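Local coordinates for protein leucine aminopeptidase (Fimbriiglobus ruber, PDB 7D1B) that binds zinc and probably acts as a glutaminyl cyclase of the M28 peptidase family, forming N-terminal pyroglutamate on its substrates, at residues T82-G87 with L162-A167. Numbering follows the deposited sequence. Where two conformers were deposited one is given.
Sequences TKHFEG and LMMELA
His84 donates a hydrogen bond from NE2 to the backbone O of Met164, 2.8 Å away and nearly straight at 163° about the hydrogen. The oxygen lies close to the plane of the imidazole, at its edge, while the nitrogen approaches well to one side of the C=O direction and tilted from the carbonyl plane. CG of His84 is anti to the backbone N (chi1 -178°), which starts the side chain toward helix 153-167. Met164 also meets this ring from above: its chain, extended as far as SD, bends at its last torsion and sets CE over one face in a CH-pi contact, 3.9 Å from the centroid and displaced toward CG and ND1. An alanine in place of His84 would probably leave the Met164 carbonyl without this side-chain donor and its methyl group without the imidazole face, opening a gap between the helices. Phe85 contributes the edge of its ring, CD1 lying 3.8 Å from Ala167 CB, which sits in the ring plane, and CZ equally near Met163 CB. Helices 72-87 and 153-167 run roughly parallel here; the axes of the two segments diverge by 23° and come within 9.7 Å, and the pair packs beside the central mixed beta-sheet of the M28 alpha/beta fold, away from the zinc site. Strand 178-184 of that sheet supplies Phe181, which touches both Phe85 and Met163. From helix 51-63, Tyr57 meets the His84 ring edge-to-face and also packs on Met164, whose side chain further contacts Gln60 and Leu61.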
loop_
_atom_site.group_PDB
_atom_site.type_symbol
_atom_site.label_atom_id
_atom_site.label_comp_id
_atom_site.label_asym_id
_atom_site.label_seq_id
_atom_site.Cartn_x
_atom_site.Cartn_y
_atom_site.Cartn_z
ATOM N N THR A 82 0.608 15.174 2.081
ATOM C CA THR A 82 0.368 16.092 0.975
ATOM C C THR A 82 1.537 17.043 0.809
ATOM O O THR A 82 2.042 17.228 -0.308
ATOM C CB THR A 82 -0.942 16.862 1.199
ATOM O OG1 THR A 82 -2.034 15.932 1.216
ATOM C CG2 THR A 82 -1.169 17.910 0.105
ATOM N N LYS A 83 1.995 17.641 1.915
ATOM C CA LYS A 83 3.116 18.575 1.841
ATOM C C LYS A 83 4.382 17.880 1.358
ATOM O O LYS A 83 5.131 18.427 0.535
ATOM C CB LYS A 83 3.342 19.208 3.210
ATOM C CG LYS A 83 4.501 20.180 3.268
ATOM C CD LYS A 83 4.703 20.726 4.673
ATOM C CE LYS A 83 5.836 21.740 4.719
ATOM N NZ LYS A 83 5.990 22.330 6.077
ATOM N N HIS A 84 4.617 16.653 1.822
ATOM C CA HIS A 84 5.820 15.933 1.422
ATOM C C HIS A 84 5.814 15.652 -0.080
ATOM O O HIS A 84 6.794 15.933 -0.805
ATOM C CB HIS A 84 5.864 14.626 2.203
ATOM C CG HIS A 84 7.074 13.811 1.909
ATOM N ND1 HIS A 84 8.311 14.103 2.446
ATOM C CD2 HIS A 84 7.247 12.737 1.103
ATOM C CE1 HIS A 84 9.189 13.225 1.993
ATOM N NE2 HIS A 84 8.571 12.387 1.177
ATOM N N PHE A 85 4.711 15.083 -0.566
ATOM C CA PHE A 85 4.635 14.717 -1.974
ATOM C C PHE A 85 4.680 15.947 -2.872
ATOM O O PHE A 85 5.380 15.956 -3.893
ATOM C CB PHE A 85 3.376 13.893 -2.249
ATOM C CG PHE A 85 3.369 12.510 -1.624
ATOM C CD1 PHE A 85 4.497 11.692 -1.668
ATOM C CD2 PHE A 85 2.221 12.030 -1.000
ATOM C CE1 PHE A 85 4.464 10.410 -1.120
ATOM C CE2 PHE A 85 2.199 10.761 -0.451
ATOM C CZ PHE A 85 3.314 9.961 -0.514
ATOM N N GLU A 86 3.932 16.997 -2.522
ATOM C CA GLU A 86 3.950 18.207 -3.339
ATOM C C GLU A 86 5.333 18.835 -3.354
ATOM O O GLU A 86 5.785 19.336 -4.396
ATOM C CB GLU A 86 2.923 19.212 -2.820
ATOM C CG GLU A 86 1.482 18.818 -3.136
ATOM C CD GLU A 86 0.456 19.814 -2.635
ATOM O OE1 GLU A 86 0.764 20.633 -1.742
ATOM O OE2 GLU A 86 -0.669 19.777 -3.154
ATOM N N GLY A 87 6.031 18.801 -2.217
ATOM C CA GLY A 87 7.346 19.397 -2.161
ATOM C C GLY A 87 8.361 18.669 -3.004
ATOM O O GLY A 87 9.428 19.220 -3.281
ATOM N N LEU A 162 7.211 4.116 2.636
ATOM C CA LEU A 162 8.005 3.797 1.461
ATOM C C LEU A 162 7.680 4.754 0.327
ATOM O O LEU A 162 8.578 5.182 -0.394
ATOM C CB LEU A 162 7.823 2.337 1.050
ATOM C CG LEU A 162 8.643 1.928 -0.193
ATOM C CD1 LEU A 162 10.150 2.209 -0.003
ATOM C CD2 LEU A 162 8.431 0.461 -0.514
ATOM N N MET A 163 6.402 5.129 0.167
ATOM C CA MET A 163 6.065 6.162 -0.815
ATOM C C MET A 163 6.774 7.474 -0.498
ATOM O O MET A 163 7.255 8.160 -1.410
ATOM C CB MET A 163 4.558 6.394 -0.870
ATOM C CG MET A 163 3.747 5.262 -1.422
ATOM S SD MET A 163 2.025 5.645 -1.179
ATOM C CE MET A 163 1.271 4.111 -1.735
ATOM N N MET A 164 6.839 7.846 0.789
ATOM C CA MET A 164 7.570 9.063 1.156
ATOM C C MET A 164 9.030 8.970 0.738
ATOM O O MET A 164 9.593 9.940 0.228
ATOM C CB MET A 164 7.452 9.318 2.656
ATOM C CG MET A 164 6.055 9.717 3.102
ATOM S SD MET A 164 5.943 10.004 4.890
ATOM C CE MET A 164 6.683 11.631 4.977
ATOM N N GLU A 165 9.662 7.815 0.952
ATOM C CA GLU A 165 11.046 7.648 0.512
ATOM C C GLU A 165 11.149 7.716 -1.010
ATOM O O GLU A 165 11.996 8.431 -1.559
ATOM C CB GLU A 165 11.650 6.351 1.051
ATOM C CG GLU A 165 13.041 6.056 0.472
ATOM C CD GLU A 165 14.074 7.137 0.773
ATOM O OE1 GLU A 165 13.886 7.866 1.767
ATOM O OE2 GLU A 165 15.082 7.229 0.013
ATOM N N LEU A 166 10.296 6.964 -1.711
ATOM C CA LEU A 166 10.348 6.931 -3.167
ATOM C C LEU A 166 10.167 8.314 -3.760
ATOM O O LEU A 166 10.752 8.625 -4.808
ATOM C CB LEU A 166 9.267 5.992 -3.719
ATOM C CG LEU A 166 9.495 4.497 -3.514
ATOM C CD1 LEU A 166 8.263 3.727 -3.957
ATOM C CD2 LEU A 166 10.722 4.027 -4.264
ATOM N N ALA A 167 9.358 9.158 -3.119
ATOM C CA ALA A 167 9.114 10.493 -3.646
ATOM C C ALA A 167 10.390 11.309 -3.817
ATOM O O ALA A 167 10.415 12.203 -4.656
ATOM C CB ALA A 167 8.136 11.229 -2.735
#